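Local coordinates for glycogen synthase (Cyanobacterium sp. CLg1, PDB 6GNF), which is a bacterial glycogen synthase of the two-domain glycosyltransferase type, modelled here with ADP and a glycan in its pockets, at residues C169-T174 with M198-I203; A204-F209 with G285-D290; L227-Q232 with W257-F262. All blocks are in the same frame, centred on the assembly; numbering follows the deposited sequence.

Interaction 1: residues C169-T174 with M198-I203; sequences CNDWHT and MLLHNI. With AC1 (4,6-dideoxy-4-{[(1S,4R,5S,6S)-4,5,6-trihydroxy-3-(hydroxymethyl)cyclohex-2-en-1-yl]amino}-alpha-D-glucopyranose), chain D; GLC (alpha-D-glucopyranose), chain B.
D171 reaches from the end of one strand to the backbone of H201 and N202, and its two carboxylate oxygens have different tasks. OD1 takes both N-H groups. N202 N lies 3.2 Å from D171 OD1, on the syn lone pair, in a rather bent bond (141°). H201 N comes to the same oxygen from above the carboxylate plane, 3.0 Å from D171 OD1. OD2 faces the ligand AC1 and accepts from its O2 and O3 hydroxyls; AC1 O3 is 2.7 Å from D171 OD2. The H201 ring bridges ligand and protein through its two nitrogens. H201 ND1 is 3.0 Å from AC1 O6B, and either may donate. On the other edge, H201 NE2 gives a nearly straight bond (169°) to N170 OD1 at 2.8 Å, in the amide plane and on a lone pair. W172 NE1 donates to GLC O3 at 3.3 Å. The segments are parallel strand ends of a beta-alpha-beta unit, strand 166-170, helix 177-186 and strand 195-200, and the loops after them line the glycan pocket. L199 N donates to C169 O at 2.8 Å, and D171 N to L199 O. The N170 amide is in turn held through ND2 by V27 O. On the sheet face away from N170, M198 bends at chi2 and chi3, which brings its CE 4.0 Å from C169 CB. The same side chain packs on L258 and F262 of helix 257-264.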
loop_
_atom_site.group_PDB
_atom_site.type_symbol
_atom_site.label_atom_id
_atom_site.label_comp_id
_atom_site.label_asym_id
_atom_site.label_seq_id
_atom_site.Cartn_x
_atom_site.Cartn_y
_atom_site.Cartn_z
ATOM N N CYS A 169 -6.022 11.425 -6.156
ATOM C CA CYS A 169 -4.667 11.107 -6.583
ATOM C C CYS A 169 -3.982 10.267 -5.517
ATOM O O CYS A 169 -3.749 10.735 -4.404
ATOM C CB CYS A 169 -3.889 12.401 -6.790
ATOM S SG CYS A 169 -4.792 13.567 -7.840
ATOM N N ASN A 170 -3.654 9.032 -5.876
ATOM C CA ASN A 170 -3.047 8.104 -4.945
ATOM C C ASN A 170 -1.536 8.137 -5.054
ATOM O O ASN A 170 -0.978 7.877 -6.108
ATOM C CB ASN A 170 -3.581 6.696 -5.202
ATOM C CG ASN A 170 -5.036 6.572 -4.831
ATOM O OD1 ASN A 170 -5.378 6.326 -3.681
ATOM N ND2 ASN A 170 -5.918 6.768 -5.808
ATOM N N ASP A 171 -0.883 8.538 -3.965
ATOM C CA ASP A 171 0.569 8.504 -3.833
ATOM C C ASP A 171 1.324 9.403 -4.821
ATOM O O ASP A 171 0.717 10.156 -5.605
ATOM C CB ASP A 171 1.089 7.060 -3.890
ATOM C CG ASP A 171 1.396 6.479 -2.496
ATOM O OD1 ASP A 171 1.496 7.199 -1.481
ATOM O OD2 ASP A 171 1.510 5.248 -2.448
ATOM N N TRP A 172 2.653 9.377 -4.723
ATOM C CA TRP A 172 3.481 10.323 -5.453
ATOM C C TRP A 172 3.339 10.220 -6.972
ATOM O O TRP A 172 3.516 11.215 -7.667
ATOM C CB TRP A 172 4.948 10.195 -5.043
ATOM C CG TRP A 172 5.613 8.951 -5.515
ATOM C CD1 TRP A 172 5.735 7.779 -4.828
ATOM C CD2 TRP A 172 6.263 8.748 -6.774
ATOM N NE1 TRP A 172 6.413 6.851 -5.587
ATOM C CE2 TRP A 172 6.751 7.425 -6.784
ATOM C CE3 TRP A 172 6.479 9.552 -7.893
ATOM C CZ2 TRP A 172 7.449 6.897 -7.867
ATOM C CZ3 TRP A 172 7.165 9.021 -8.970
ATOM C CH2 TRP A 172 7.642 7.706 -8.949
ATOM N N HIS A 173 3.013 9.032 -7.479
ATOM C CA HIS A 173 2.972 8.789 -8.932
ATOM C C HIS A 173 2.003 9.709 -9.656
ATOM O O HIS A 173 2.205 10.040 -10.828
ATOM C CB HIS A 173 2.564 7.348 -9.257
ATOM C CG HIS A 173 3.245 6.317 -8.415
ATOM N ND1 HIS A 173 2.670 5.796 -7.273
ATOM C CD2 HIS A 173 4.447 5.707 -8.551
ATOM C CE1 HIS A 173 3.499 4.919 -6.736
ATOM N NE2 HIS A 173 4.584 4.847 -7.490
ATOM N N THR A 174 0.920 10.059 -8.970
ATOM C CA THR A 174 -0.142 10.869 -9.540
ATOM C C THR A 174 -0.194 12.270 -8.926
ATOM O O THR A 174 -1.177 13.001 -9.108
ATOM C CB THR A 174 -1.500 10.195 -9.302
ATOM O OG1 THR A 174 -1.748 10.123 -7.887
ATOM C CG2 THR A 174 -1.511 8.804 -9.917
ATOM N N MET A 198 -5.425 14.582 -2.488
ATOM C CA MET A 198 -4.173 13.862 -2.446
ATOM C C MET A 198 -4.345 12.776 -1.383
ATOM O O MET A 198 -4.528 13.079 -0.210
ATOM C CB MET A 198 -3.056 14.842 -2.074
ATOM C CG MET A 198 -1.655 14.418 -2.444
ATOM S SD MET A 198 -1.452 14.284 -4.235
ATOM C CE MET A 198 -0.849 12.590 -4.273
ATOM N N LEU A 199 -4.401 11.518 -1.807
ATOM C CA LEU A 199 -4.497 10.405 -0.868
ATOM C C LEU A 199 -3.141 9.759 -0.727
ATOM O O LEU A 199 -2.650 9.108 -1.647
ATOM C CB LEU A 199 -5.535 9.380 -1.317
ATOM C CG LEU A 199 -5.758 8.182 -0.381
ATOM C CD1 LEU A 199 -6.008 8.631 1.054
ATOM C CD2 LEU A 199 -6.915 7.323 -0.862
ATOM N N LEU A 200 -2.544 9.941 0.446
ATOM C CA LEU A 200 -1.199 9.473 0.715
ATOM C C LEU A 200 -1.245 8.090 1.346
ATOM O O LEU A 200 -1.926 7.889 2.358
ATOM C CB LEU A 200 -0.497 10.451 1.658
ATOM C CG LEU A 200 0.853 9.998 2.215
ATOM C CD1 LEU A 200 1.901 9.959 1.109
ATOM C CD2 LEU A 200 1.289 10.909 3.357
ATOM N N HIS A 201 -0.554 7.134 0.731
ATOM C CA HIS A 201 -0.453 5.781 1.281
ATOM C C HIS A 201 0.888 5.511 1.938
ATOM O O HIS A 201 0.967 4.645 2.787
ATOM C CB HIS A 201 -0.694 4.731 0.199
ATOM C CG HIS A 201 -2.036 4.836 -0.447
ATOM N ND1 HIS A 201 -3.081 4.008 -0.119
ATOM C CD2 HIS A 201 -2.505 5.678 -1.402
ATOM C CE1 HIS A 201 -4.136 4.335 -0.839
ATOM N NE2 HIS A 201 -3.811 5.341 -1.634
ATOM N N ASN A 202 1.932 6.225 1.516
ATOM C CA ASN A 202 3.282 6.014 2.032
ATOM C C ASN A 202 4.183 7.209 1.766
ATOM O O ASN A 202 4.501 7.494 0.604
ATOM C CB ASN A 202 3.906 4.767 1.399
ATOM C CG ASN A 202 5.060 4.201 2.231
ATOM O OD1 ASN A 202 5.877 4.934 2.794
ATOM N ND2 ASN A 202 5.119 2.900 2.322
ATOM N N ILE A 203 4.613 7.867 2.841
ATOM C CA ILE A 203 5.395 9.101 2.764
ATOM C C ILE A 203 6.868 8.857 2.453
ATOM O O ILE A 203 7.590 9.803 2.148
ATOM C CB ILE A 203 5.266 9.914 4.080
ATOM C CG1 ILE A 203 5.668 11.379 3.894
ATOM C CG2 ILE A 203 6.101 9.306 5.195
ATOM C CD1 ILE A 203 4.546 12.260 3.414
HETATM C C1 AC1 D . 3.728 1.173 -3.416
HETATM O O2 AC1 D . 3.119 3.530 -3.330
HETATM C C2 AC1 D . 2.766 2.218 -2.848
HETATM C C4A AC1 D . -0.672 0.895 3.511
HETATM C C3 AC1 D . 2.739 2.193 -1.319
HETATM O O3 AC1 D . 1.685 3.067 -0.902
HETATM C C4 AC1 D . 2.529 0.764 -0.771
HETATM N N4A AC1 D . 2.484 0.664 0.707
HETATM C C5 AC1 D . 3.642 -0.111 -1.370
HETATM O O5 AC1 D . 3.536 -0.108 -2.799
HETATM C C6 AC1 D . 3.581 -1.559 -0.911
HETATM C C1B AC1 D . 1.557 1.383 1.585
HETATM C C2B AC1 D . 1.787 1.157 3.108
HETATM O O2B AC1 D . 2.964 0.414 3.407
HETATM C C3B AC1 D . 0.705 0.405 3.850
HETATM O O3B AC1 D . 0.886 0.592 5.254
HETATM O O4 AC1 D . -1.586 -0.029 4.111
HETATM C C5B AC1 D . -0.868 0.948 2.018
HETATM C C7B AC1 D . 0.132 1.116 1.168
HETATM C C6B AC1 D . -2.262 0.856 1.481
HETATM O O6B AC1 D . -2.998 1.939 2.053
HETATM C C1 GLC B . 8.520 1.659 -5.613
HETATM C C2 GLC B . 7.452 2.739 -5.849
HETATM C C3 GLC B . 6.536 2.828 -4.631
HETATM C C4 GLC B . 5.932 1.458 -4.333
HETATM C C5 GLC B . 7.074 0.465 -4.079
HETATM C C6 GLC B . 6.604 -0.944 -3.689
HETATM O O2 GLC B . 8.052 4.020 -6.069
HETATM O O3 GLC B . 5.504 3.794 -4.824
HETATM O O4 GLC B . 5.073 1.596 -3.196
HETATM O O5 GLC B . 7.904 0.410 -5.251
HETATM O O6 GLC B . 5.826 -1.565 -4.725
HETATM O O HOH W 1 3.907 8.443 -2.233
#

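Interaction 2: residues A204-F209 with G285-D290; sequences AFQGRF and GGVELD. With BGC (beta-D-glucopyranose), chain C; SO4 (sulfate ion), chain J.
Q206 points at the turn formed by G286 to L289, and its side chain is the main bridge to it. From CB, CG lies beside the backbone N (chi1 -56°), and the extended chain then sends the amide across. Q206 CG sits 3.9 Å from L289 CD2. Q206 CD faces both methyls of that leucine, 3.4 Å from L289 CD1 and from L289 CD2. Q206 NE2 donates to V287 O at 2.9 Å, close to straight and in the amide plane; it also binds I203 O. OE1 receives R208 side-on, with NE and NH2 both on this one atom and both from the same side of its plane; N256 ND2 also binds it. R208 NH2 goes on to E288, 2.8 Å from OE2, in a salt bridge that meets the carboxylate from above its plane. OE1 of E288 is held by T231. F205, one residue before Q206, lies against BGC in the glycan pocket. The type I' turn G286-L289 stands just ahead of helix 290-296, with L289 as its N-cap residue. E288 and L289 touch F229 of strand 228-231, and L289 also touches L258 of helix 257-264. R208 lies in edge strand 208-209, beside strand 251-256.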
loop_
_atom_site.group_PDB
_atom_site.type_symbol
_atom_site.label_atom_id
_atom_site.label_comp_id
_atom_site.label_asym_id
_atom_site.label_seq_id
_atom_site.Cartn_x
_atom_site.Cartn_y
_atom_site.Cartn_z
ATOM N N ALA A 204 7.321 7.610 2.518
ATOM C CA ALA A 204 8.725 7.309 2.258
ATOM C C ALA A 204 9.094 7.549 0.792
ATOM O O ALA A 204 10.237 7.850 0.482
ATOM C CB ALA A 204 9.062 5.884 2.649
ATOM N N PHE A 205 8.119 7.476 -0.108
ATOM C CA PHE A 205 8.380 7.698 -1.521
ATOM C C PHE A 205 7.592 8.921 -1.967
ATOM O O PHE A 205 6.364 8.977 -1.831
ATOM C CB PHE A 205 8.017 6.455 -2.337
ATOM C CG PHE A 205 8.595 5.191 -1.764
ATOM C CD1 PHE A 205 9.963 4.940 -1.849
ATOM C CD2 PHE A 205 7.787 4.277 -1.093
ATOM C CE1 PHE A 205 10.510 3.798 -1.297
ATOM C CE2 PHE A 205 8.328 3.124 -0.544
ATOM C CZ PHE A 205 9.691 2.884 -0.651
ATOM N N GLN A 206 8.320 9.904 -2.487
ATOM C CA GLN A 206 7.797 11.248 -2.678
ATOM C C GLN A 206 7.945 11.797 -4.102
ATOM O O GLN A 206 7.480 12.899 -4.371
ATOM C CB GLN A 206 8.512 12.182 -1.696
ATOM C CG GLN A 206 8.402 11.738 -0.251
ATOM C CD GLN A 206 9.166 12.625 0.712
ATOM O OE1 GLN A 206 9.990 13.447 0.306
ATOM N NE2 GLN A 206 8.933 12.428 2.000
ATOM N N GLY A 207 8.572 11.040 -4.999
ATOM C CA GLY A 207 8.862 11.515 -6.337
ATOM C C GLY A 207 9.945 12.563 -6.286
ATOM O O GLY A 207 9.774 13.670 -6.807
ATOM N N ARG A 208 11.045 12.223 -5.616
ATOM C CA ARG A 208 12.229 13.047 -5.629
ATOM C C ARG A 208 12.998 12.739 -6.902
ATOM O O ARG A 208 13.326 11.583 -7.160
ATOM C CB ARG A 208 13.104 12.770 -4.410
ATOM C CG ARG A 208 12.408 13.056 -3.095
ATOM C CD ARG A 208 13.355 12.897 -1.923
ATOM N NE ARG A 208 12.672 13.066 -0.646
ATOM C CZ ARG A 208 13.287 13.147 0.533
ATOM N NH1 ARG A 208 14.611 13.075 0.607
ATOM N NH2 ARG A 208 12.579 13.303 1.646
ATOM N N PHE A 209 13.232 13.772 -7.711
ATOM C CA PHE A 209 13.967 13.642 -8.957
ATOM C C PHE A 209 14.922 14.802 -9.099
ATOM O O PHE A 209 14.692 15.856 -8.520
ATOM C CB PHE A 209 13.001 13.654 -10.141
ATOM C CG PHE A 209 12.045 12.517 -10.134
ATOM C CD1 PHE A 209 12.492 11.225 -10.386
ATOM C CD2 PHE A 209 10.705 12.721 -9.859
ATOM C CE1 PHE A 209 11.620 10.162 -10.375
ATOM C CE2 PHE A 209 9.827 11.662 -9.843
ATOM C CZ PHE A 209 10.285 10.382 -10.107
ATOM N N GLY A 285 8.935 11.457 11.110
ATOM C CA GLY A 285 7.633 10.879 10.816
ATOM C C GLY A 285 7.116 11.260 9.447
ATOM O O GLY A 285 6.495 10.439 8.778
ATOM N N GLY A 286 7.380 12.500 9.031
ATOM C CA GLY A 286 6.959 12.988 7.723
ATOM C C GLY A 286 8.049 12.951 6.669
ATOM O O GLY A 286 7.894 13.542 5.603
ATOM N N VAL A 287 9.173 12.305 6.982
ATOM C CA VAL A 287 10.293 12.182 6.040
ATOM C C VAL A 287 10.527 13.520 5.314
ATOM O O VAL A 287 10.516 13.612 4.076
ATOM C CB VAL A 287 10.069 11.002 5.059
ATOM C CG1 VAL A 287 11.297 10.764 4.187
ATOM C CG2 VAL A 287 9.757 9.736 5.846
ATOM N N GLU A 288 10.716 14.553 6.135
ATOM C CA GLU A 288 11.030 15.924 5.710
ATOM C C GLU A 288 9.872 16.719 5.109
ATOM O O GLU A 288 10.057 17.883 4.794
ATOM C CB GLU A 288 12.247 15.962 4.778
ATOM C CG GLU A 288 13.521 15.445 5.423
ATOM C CD GLU A 288 14.534 14.981 4.396
ATOM O OE1 GLU A 288 15.515 15.706 4.170
ATOM O OE2 GLU A 288 14.343 13.895 3.796
ATOM N N LEU A 289 8.688 16.122 4.976
ATOM C CA LEU A 289 7.518 16.860 4.483
ATOM C C LEU A 289 6.545 17.223 5.611
ATOM O O LEU A 289 5.419 17.645 5.352
ATOM C CB LEU A 289 6.800 16.089 3.360
ATOM C CG LEU A 289 7.543 16.062 2.016
ATOM C CD1 LEU A 289 9.005 15.699 2.141
ATOM C CD2 LEU A 289 6.853 15.139 1.014
ATOM N N ASP A 290 7.013 17.148 6.857
ATOM C CA ASP A 290 6.164 17.432 8.019
ATOM C C ASP A 290 5.616 18.858 8.028
ATOM O O ASP A 290 4.450 19.068 8.368
ATOM C CB ASP A 290 6.892 17.129 9.339
ATOM C CG ASP A 290 8.185 17.904 9.498
ATOM O OD1 ASP A 290 8.976 17.967 8.537
ATOM O OD2 ASP A 290 8.412 18.454 10.592
HETATM C C2 BGC C . 12.908 3.224 -5.154
HETATM C C3 BGC C . 11.381 3.321 -5.146
HETATM C C4 BGC C . 10.803 1.935 -4.839
HETATM C C5 BGC C . 11.468 1.248 -3.637
HETATM C C6 BGC C . 11.136 -0.238 -3.620
HETATM C C1 BGC C . 13.349 2.720 -3.776
HETATM O O1 BGC C . 14.774 2.765 -3.646
HETATM O O2 BGC C . 13.529 4.481 -5.458
HETATM O O3 BGC C . 10.863 3.831 -6.390
HETATM O O4 BGC C . 9.409 2.070 -4.559
HETATM O O5 BGC C . 12.894 1.376 -3.619
HETATM O O6 BGC C . 10.892 -0.611 -2.267
HETATM S S SO4 J . 10.956 7.803 -5.549
HETATM O O1 SO4 J . 9.577 8.261 -5.272
HETATM O O2 SO4 J . 11.704 8.880 -6.245
HETATM O O3 SO4 J . 10.892 6.575 -6.383
HETATM O O4 SO4 J . 11.645 7.505 -4.271
#

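Interaction 3: residues L227-Q232 with W257-F262; sequences LSFNTQ and WLKAGF
The backbones come nearest where L227 CA stands 4.9 Å from A260 CA; L227 ends helix 224-227, and strand 228-231 begins at the next residue. L227 makes an apolar contact with one methyl. L227 CD2 is 3.6 Å from A260 CB and 4.1 Å from W257 CD1. The leucine and tryptophan side chains lie side by side and point the same way. Further along, K259 makes the polar link. Its chain is nearly extended from CB to CE and bends at the last torsion (chi4 -70°), which turns the ammonium back to the strand. K259 NZ donates a hydrogen bond to S228 O at 2.8 Å, lying in the carbonyl plane. D226 O is a second acceptor of NZ, so two carbonyls probably help to stabilise its charge. Strand 228-231 is an outer strand of a small antiparallel sheet, paired with strand 251-256; helix 257-264 starts straight after that partner strand. The contact joins the start of strand 228-231 to the first turn of helix 257-264. F229 CD1 is 4.0 Å from K259 CD, where the two side chains cross obliquely. Nearby, the OG of S228 is tied back to L224 O and Y253, and N256 OD1 binds K259 N at the helix start. W257 turns its ring to F209 of strand 208-209.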
loop_
_atom_site.group_PDB
_atom_site.type_symbol
_atom_site.label_atom_id
_atom_site.label_comp_id
_atom_site.label_asym_id
_atom_site.label_seq_id
_atom_site.Cartn_x
_atom_site.Cartn_y
_atom_site.Cartn_z
ATOM N N LEU A 227 7.541 22.690 -6.508
ATOM C CA LEU A 227 8.301 21.466 -6.758
ATOM C C LEU A 227 9.657 21.441 -6.047
ATOM O O LEU A 227 10.258 20.388 -5.874
ATOM C CB LEU A 227 8.529 21.287 -8.260
ATOM C CG LEU A 227 7.298 20.825 -9.040
ATOM C CD1 LEU A 227 7.398 21.217 -10.505
ATOM C CD2 LEU A 227 7.122 19.324 -8.894
ATOM N N SER A 228 10.147 22.603 -5.642
ATOM C CA SER A 228 11.504 22.723 -5.131
ATOM C C SER A 228 11.691 22.083 -3.765
ATOM O O SER A 228 10.757 22.002 -2.969
ATOM C CB SER A 228 11.901 24.191 -5.095
ATOM O OG SER A 228 11.915 24.687 -6.433
ATOM N N PHE A 229 12.902 21.588 -3.518
ATOM C CA PHE A 229 13.174 20.793 -2.331
ATOM C C PHE A 229 14.671 20.677 -2.059
ATOM O O PHE A 229 15.464 20.536 -2.987
ATOM C CB PHE A 229 12.585 19.401 -2.520
ATOM C CG PHE A 229 12.543 18.584 -1.270
ATOM C CD1 PHE A 229 11.694 18.927 -0.231
ATOM C CD2 PHE A 229 13.330 17.451 -1.143
ATOM C CE1 PHE A 229 11.639 18.158 0.924
ATOM C CE2 PHE A 229 13.282 16.685 0.006
ATOM C CZ PHE A 229 12.435 17.039 1.041
ATOM N N ASN A 230 15.042 20.741 -0.785
ATOM C CA ASN A 230 16.436 20.596 -0.379
ATOM C C ASN A 230 16.601 19.509 0.646
ATOM O O ASN A 230 15.909 19.513 1.652
ATOM C CB ASN A 230 16.962 21.893 0.220
ATOM C CG ASN A 230 17.586 22.781 -0.816
ATOM O OD1 ASN A 230 16.888 23.404 -1.612
ATOM N ND2 ASN A 230 18.911 22.849 -0.818
ATOM N N THR A 231 17.576 18.633 0.433
ATOM C CA THR A 231 17.799 17.503 1.327
ATOM C C THR A 231 19.173 16.887 1.125
ATOM O O THR A 231 19.851 17.194 0.140
ATOM C CB THR A 231 16.741 16.406 1.104
ATOM O OG1 THR A 231 16.945 15.316 2.010
ATOM C CG2 THR A 231 16.796 15.869 -0.328
ATOM N N GLN A 232 19.539 15.989 2.038
ATOM C CA GLN A 232 20.776 15.214 1.941
ATOM C C GLN A 232 20.532 13.795 1.410
ATOM O O GLN A 232 21.481 13.060 1.172
ATOM C CB GLN A 232 21.444 15.136 3.308
ATOM C CG GLN A 232 21.838 16.486 3.871
ATOM C CD GLN A 232 22.552 16.357 5.204
ATOM O OE1 GLN A 232 22.142 15.573 6.065
ATOM N NE2 GLN A 232 23.643 17.100 5.371
ATOM N N TRP A 257 7.759 15.749 -6.151
ATOM C CA TRP A 257 6.411 15.770 -6.708
ATOM C C TRP A 257 5.344 15.804 -5.625
ATOM O O TRP A 257 4.357 16.530 -5.738
ATOM C CB TRP A 257 6.166 14.530 -7.565
ATOM C CG TRP A 257 6.836 14.493 -8.896
ATOM C CD1 TRP A 257 7.858 15.274 -9.335
ATOM C CD2 TRP A 257 6.533 13.589 -9.959
ATOM N NE1 TRP A 257 8.200 14.922 -10.626
ATOM C CE2 TRP A 257 7.403 13.881 -11.022
ATOM C CE3 TRP A 257 5.607 12.554 -10.111
ATOM C CZ2 TRP A 257 7.369 13.183 -12.225
ATOM C CZ3 TRP A 257 5.580 11.853 -11.312
ATOM C CH2 TRP A 257 6.451 12.178 -12.354
ATOM N N LEU A 258 5.530 15.006 -4.579
ATOM C CA LEU A 258 4.519 14.881 -3.538
ATOM C C LEU A 258 4.328 16.201 -2.812
ATOM O O LEU A 258 3.218 16.533 -2.420
ATOM C CB LEU A 258 4.904 13.804 -2.528
ATOM C CG LEU A 258 3.848 13.490 -1.469
ATOM C CD1 LEU A 258 2.563 13.017 -2.118
ATOM C CD2 LEU A 258 4.377 12.428 -0.525
ATOM N N LYS A 259 5.430 16.909 -2.585
ATOM C CA LYS A 259 5.381 18.254 -2.014
ATOM C C LYS A 259 4.495 19.160 -2.860
ATOM O O LYS A 259 3.594 19.796 -2.334
ATOM C CB LYS A 259 6.782 18.843 -1.919
ATOM C CG LYS A 259 6.831 20.295 -1.459
ATOM C CD LYS A 259 8.249 20.698 -1.092
ATOM C CE LYS A 259 8.386 22.196 -0.860
ATOM N NZ LYS A 259 8.250 22.983 -2.116
ATOM N N ALA A 260 4.753 19.195 -4.167
ATOM C CA ALA A 260 3.953 20.000 -5.086
ATOM C C ALA A 260 2.486 19.585 -5.060
ATOM O O ALA A 260 1.596 20.427 -5.135
ATOM C CB ALA A 260 4.503 19.903 -6.505
ATOM N N GLY A 261 2.239 18.281 -4.966
ATOM C CA GLY A 261 0.884 17.754 -4.868
ATOM C C GLY A 261 0.173 18.222 -3.613
ATOM O O GLY A 261 -1.007 18.607 -3.651
ATOM N N PHE A 262 0.867 18.174 -2.481
ATOM C CA PHE A 262 0.302 18.694 -1.233
ATOM C C PHE A 262 -0.051 20.164 -1.351
ATOM O O PHE A 262 -1.096 20.596 -0.867
ATOM C CB PHE A 262 1.263 18.524 -0.050
ATOM C CG PHE A 262 1.270 17.150 0.555
ATOM C CD1 PHE A 262 0.148 16.323 0.510
ATOM C CD2 PHE A 262 2.400 16.686 1.195
ATOM C CE1 PHE A 262 0.171 15.059 1.081
ATOM C CE2 PHE A 262 2.429 15.432 1.775
ATOM C CZ PHE A 262 1.313 14.616 1.718
#

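Interaction 1 is buried and near the centre of the chain, within the large mixed sheet, and it carries residues of the glycan pocket. Interactions 2 and 3 lie farther out, round the small antiparallel sheet. Interaction 2 is partly buried; interaction 3 is buried although it is the farthest of the three from the centre. Their chemistry differs. Interaction 1 relies on backbone bonds between strands, plus a carboxylate and a histidine that also bind the ligand AC1. Interaction 2 adds a salt bridge, and interaction 3 is mostly apolar with one lysine bond. The three touch. W172 packs on G207 and W257, and Q206 O lies 2.9 Å from L258 N, a probable hydrogen bond.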